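PDB 4OJU: SLH domain-containing protein from Pseudoflavonifractor capillosus, which is of unknown function but, with its leucine-rich repeats of the BspA type, probably binds other proteins. Local coordinates for residues Ser7-Ile18 against Ala39-Asp47. Residues are numbered along the deposited sequence; the frame is centred on the assembly and turned at random.
With EDO (1,2-ethanediol), chain G; EDO (1,2-ethanediol), chain E.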
loop_
_atom_site.group_PDB
_atom_site.type_symbol
_atom_site.label_atom_id
_atom_site.label_comp_id
_atom_site.label_asym_id
_atom_site.label_seq_id
_atom_site.Cartn_x
_atom_site.Cartn_y
_atom_site.Cartn_z
ATOM N N SER A 7 -5.094 -27.491 -28.450
ATOM C CA SER A 7 -6.451 -27.081 -28.822
ATOM C C SER A 7 -7.025 -26.064 -27.837
ATOM O O SER A 7 -6.530 -25.911 -26.719
ATOM C CB SER A 7 -7.386 -28.285 -28.977
ATOM O OG SER A 7 -7.546 -29.034 -27.786
ATOM N N THR A 8 -8.052 -25.352 -28.281
ATOM C CA THR A 8 -8.759 -24.353 -27.481
ATOM C C THR A 8 -10.171 -24.861 -27.290
ATOM O O THR A 8 -10.820 -25.267 -28.265
ATOM C CB THR A 8 -8.687 -22.982 -28.148
ATOM O OG1 THR A 8 -7.306 -22.680 -28.385
ATOM C CG2 THR A 8 -9.319 -21.883 -27.301
ATOM N N VAL A 9 -10.635 -24.879 -26.037
ATOM C CA VAL A 9 -11.956 -25.396 -25.714
ATOM C C VAL A 9 -12.745 -24.337 -24.950
ATOM O O VAL A 9 -12.215 -23.704 -24.030
ATOM C CB VAL A 9 -11.866 -26.739 -24.930
ATOM C CG1 VAL A 9 -13.251 -27.264 -24.557
ATOM C CG2 VAL A 9 -11.139 -27.808 -25.749
ATOM N N GLN A 10 -14.001 -24.142 -25.347
ATOM C CA GLN A 10 -14.925 -23.249 -24.658
ATOM C C GLN A 10 -15.921 -24.089 -23.841
ATOM O O GLN A 10 -16.531 -25.010 -24.392
ATOM C CB GLN A 10 -15.667 -22.338 -25.659
ATOM C CG GLN A 10 -16.476 -21.224 -24.986
ATOM C CD GLN A 10 -15.612 -20.120 -24.438
ATOM O OE1 GLN A 10 -14.504 -19.857 -24.921
ATOM N NE2 GLN A 10 -16.105 -19.434 -23.415
ATOM N N VAL A 11 -16.044 -23.800 -22.523
ATOM C CA VAL A 11 -16.978 -24.476 -21.609
ATOM C C VAL A 11 -17.753 -23.381 -20.942
ATOM O O VAL A 11 -17.243 -22.753 -20.013
ATOM C CB VAL A 11 -16.313 -25.433 -20.571
ATOM C CG1 VAL A 11 -17.374 -26.186 -19.771
ATOM C CG2 VAL A 11 -15.358 -26.417 -21.238
ATOM N N GLY A 12 -18.947 -23.105 -21.461
ATOM C CA GLY A 12 -19.766 -22.003 -20.961
ATOM C C GLY A 12 -18.986 -20.696 -20.991
ATOM O O GLY A 12 -18.497 -20.307 -22.058
ATOM N N PRO A 13 -18.752 -20.027 -19.831
ATOM C CA PRO A 13 -18.018 -18.753 -19.866
ATOM C C PRO A 13 -16.492 -18.916 -19.892
ATOM O O PRO A 13 -15.771 -17.926 -19.988
ATOM C CB PRO A 13 -18.458 -18.077 -18.568
ATOM C CG PRO A 13 -18.623 -19.217 -17.615
ATOM C CD PRO A 13 -19.213 -20.343 -18.463
ATOM N N TYR A 14 -16.003 -20.161 -19.796
ATOM C CA TYR A 14 -14.565 -20.418 -19.715
ATOM C C TYR A 14 -13.918 -20.788 -21.030
ATOM O O TYR A 14 -14.408 -21.676 -21.742
ATOM C CB TYR A 14 -14.303 -21.577 -18.739
ATOM C CG TYR A 14 -14.877 -21.364 -17.367
ATOM C CD1 TYR A 14 -14.308 -20.448 -16.487
ATOM C CD2 TYR A 14 -15.996 -22.076 -16.941
ATOM C CE1 TYR A 14 -14.837 -20.245 -15.215
ATOM C CE2 TYR A 14 -16.540 -21.870 -15.678
ATOM C CZ TYR A 14 -15.946 -20.963 -14.814
ATOM O OH TYR A 14 -16.466 -20.735 -13.572
ATOM N N THR A 15 -12.776 -20.155 -21.319
ATOM C CA THR A 15 -11.934 -20.539 -22.455
ATOM C C THR A 15 -10.718 -21.247 -21.890
ATOM O O THR A 15 -10.081 -20.708 -20.998
ATOM C CB THR A 15 -11.497 -19.342 -23.326
ATOM O OG1 THR A 15 -12.623 -18.545 -23.658
ATOM C CG2 THR A 15 -10.741 -19.790 -24.585
ATOM N N PHE A 16 -10.374 -22.417 -22.434
ATOM C CA PHE A 16 -9.188 -23.141 -22.015
ATOM C C PHE A 16 -8.273 -23.401 -23.163
ATOM O O PHE A 16 -8.742 -23.725 -24.270
ATOM C CB PHE A 16 -9.544 -24.509 -21.405
ATOM C CG PHE A 16 -10.409 -24.469 -20.189
ATOM C CD1 PHE A 16 -9.850 -24.329 -18.920
ATOM C CD2 PHE A 16 -11.788 -24.573 -20.301
ATOM C CE1 PHE A 16 -10.665 -24.272 -17.785
ATOM C CE2 PHE A 16 -12.591 -24.543 -19.174
ATOM C CZ PHE A 16 -12.031 -24.385 -17.919
ATOM N N GLU A 17 -6.959 -23.340 -22.888
ATOM C CA GLU A 17 -5.972 -23.769 -23.861
ATOM C C GLU A 17 -5.386 -25.054 -23.326
ATOM O O GLU A 17 -4.970 -25.101 -22.156
ATOM C CB GLU A 17 -4.899 -22.714 -24.109
ATOM C CG GLU A 17 -5.396 -21.612 -25.021
ATOM C CD GLU A 17 -4.418 -20.488 -25.267
ATOM O OE1 GLU A 17 -3.426 -20.381 -24.510
ATOM O OE2 GLU A 17 -4.659 -19.692 -26.199
ATOM N N ILE A 18 -5.451 -26.113 -24.122
ATOM C CA ILE A 18 -4.889 -27.415 -23.772
ATOM C C ILE A 18 -3.529 -27.468 -24.441
ATOM O O ILE A 18 -3.456 -27.314 -25.660
ATOM C CB ILE A 18 -5.830 -28.585 -24.200
ATOM C CG1 ILE A 18 -7.163 -28.515 -23.418
ATOM C CG2 ILE A 18 -5.151 -29.946 -24.028
ATOM C CD1 ILE A 18 -8.295 -29.312 -24.090
ATOM N N ALA A 39 -17.877 -18.016 -9.828
ATOM C CA ALA A 39 -17.085 -18.787 -10.792
ATOM C C ALA A 39 -16.610 -20.086 -10.168
ATOM O O ALA A 39 -15.640 -20.092 -9.410
ATOM C CB ALA A 39 -15.904 -17.962 -11.289
ATOM N N ASP A 40 -17.333 -21.183 -10.437
ATOM C CA ASP A 40 -16.959 -22.510 -9.937
ATOM C C ASP A 40 -16.117 -23.116 -11.045
ATOM O O ASP A 40 -16.656 -23.685 -11.984
ATOM C CB ASP A 40 -18.218 -23.335 -9.584
ATOM C CG ASP A 40 -17.968 -24.622 -8.809
ATOM O OD1 ASP A 40 -16.836 -24.800 -8.283
ATOM O OD2 ASP A 40 -18.897 -25.440 -8.709
ATOM N N ILE A 41 -14.810 -22.869 -11.014
ATOM C CA ILE A 41 -13.899 -23.265 -12.090
ATOM C C ILE A 41 -13.782 -24.786 -12.181
ATOM O O ILE A 41 -13.469 -25.418 -11.172
ATOM C CB ILE A 41 -12.496 -22.596 -11.923
ATOM C CG1 ILE A 41 -12.586 -21.053 -11.966
ATOM C CG2 ILE A 41 -11.500 -23.140 -12.956
ATOM C CD1 ILE A 41 -11.275 -20.298 -11.500
ATOM N N PRO A 42 -13.992 -25.389 -13.378
ATOM C CA PRO A 42 -13.863 -26.863 -13.476
ATOM C C PRO A 42 -12.417 -27.313 -13.274
ATOM O O PRO A 42 -11.481 -26.599 -13.650
ATOM C CB PRO A 42 -14.368 -27.191 -14.879
ATOM C CG PRO A 42 -14.388 -25.921 -15.618
ATOM C CD PRO A 42 -14.377 -24.777 -14.667
ATOM N N ALA A 43 -12.247 -28.483 -12.647
ATOM C CA ALA A 43 -10.933 -29.083 -12.389
ATOM C C ALA A 43 -10.355 -29.730 -13.653
ATOM O O ALA A 43 -9.163 -30.016 -13.712
ATOM C CB ALA A 43 -11.057 -30.131 -11.292
ATOM N N SER A 44 -11.211 -30.014 -14.632
ATOM C CA SER A 44 -10.763 -30.621 -15.876
ATOM C C SER A 44 -11.580 -30.117 -17.068
ATOM O O SER A 44 -12.660 -29.555 -16.896
ATOM C CB SER A 44 -10.817 -32.147 -15.796
ATOM O OG SER A 44 -12.153 -32.611 -15.780
ATOM N N VAL A 45 -11.039 -30.299 -18.269
ATOM C CA VAL A 45 -11.683 -29.892 -19.521
ATOM C C VAL A 45 -11.512 -31.043 -20.526
ATOM O O VAL A 45 -10.484 -31.723 -20.516
ATOM C CB VAL A 45 -11.160 -28.514 -20.029
ATOM C CG1 VAL A 45 -9.655 -28.515 -20.225
ATOM C CG2 VAL A 45 -11.866 -28.069 -21.299
ATOM N N THR A 46 -12.558 -31.299 -21.323
ATOM C CA THR A 46 -12.585 -32.380 -22.312
ATOM C C THR A 46 -12.457 -31.790 -23.707
ATOM O O THR A 46 -13.172 -30.837 -24.034
ATOM C CB THR A 46 -13.890 -33.163 -22.132
ATOM O OG1 THR A 46 -13.953 -33.656 -20.800
ATOM C CG2 THR A 46 -14.056 -34.316 -23.110
ATOM N N ASP A 47 -11.556 -32.357 -24.533
ATOM C CA ASP A 47 -11.383 -31.889 -25.910
ATOM C C ASP A 47 -12.426 -32.550 -26.821
ATOM O O ASP A 47 -13.249 -33.342 -26.342
ATOM C CB ASP A 47 -9.940 -32.097 -26.424
ATOM C CG ASP A 47 -9.422 -33.516 -26.608
ATOM O OD1 ASP A 47 -10.255 -34.472 -26.632
ATOM O OD2 ASP A 47 -8.188 -33.676 -26.749
HETATM C C1 EDO G . -14.940 -32.746 -17.566
HETATM O O1 EDO G . -13.730 -32.351 -18.192
HETATM C C2 EDO G . -16.101 -31.892 -18.105
HETATM O O2 EDO G . -16.173 -32.060 -19.513
HETATM C C1 EDO E . -17.178 -28.611 -10.730
HETATM O O1 EDO E . -16.351 -27.721 -9.991
HETATM C C2 EDO E . -17.977 -27.830 -11.786
HETATM O O2 EDO E . -17.119 -26.898 -12.413
HETATM O O HOH W 1 -6.418 -31.480 -27.121
HETATM O O HOH W 2 -18.925 -21.323 -13.031
#
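With CG beside the backbone N in both residues (chi1 -56° in Tyr14, -61° in Phe16), the two aromatic rings of the hairpin reach onto Pro42 and Val45. The Tyr14 ring receives Pro42 CD over one face as a CH-pi contact, 4.0 Å from the ring centroid, while Pro13 CG lies on the opposite face. Phe16 takes Val45 CB over a face in the same manner, 4.2 Å from its centroid, and its CZ meets Pro42 CG at 3.6 Å. A rigid proline and a branched valine suit these places, since each offers compact aliphatic C-H groups to a flat ring. Val45 also divides its methyls: CG2 packs against Val9 CG1 at 3.6 Å and touches Val11 CG2, whereas CG1 faces Ile18 CG1. Water links the segments at both ends of the contact. One water lies 2.6 Å from Tyr14 OH and accepts from Asp40 N; another joins Ser7 OG to Asp47 OD2, which Tyr53 also holds. With an alanine in place of Tyr14, the water on Asp40 N would probably lose its hydroxyl mate and a gap would open between Pro13 and Pro42. The hairpin 5-11/14-19, closed by a type II' turn whose first corner suits Gly12 because its positive phi would strain a side chain, thus packs face-on across strand 44-46, whose direction differs by 106° from that of 7-11. Phe16 and Ile18 also touch strand 52-58, and Ile41 touches Leu26, Ile58 and Val71 of strands 24-29, 52-58 and 70-72, where this N-terminal part joins the parallel strands of the repeats.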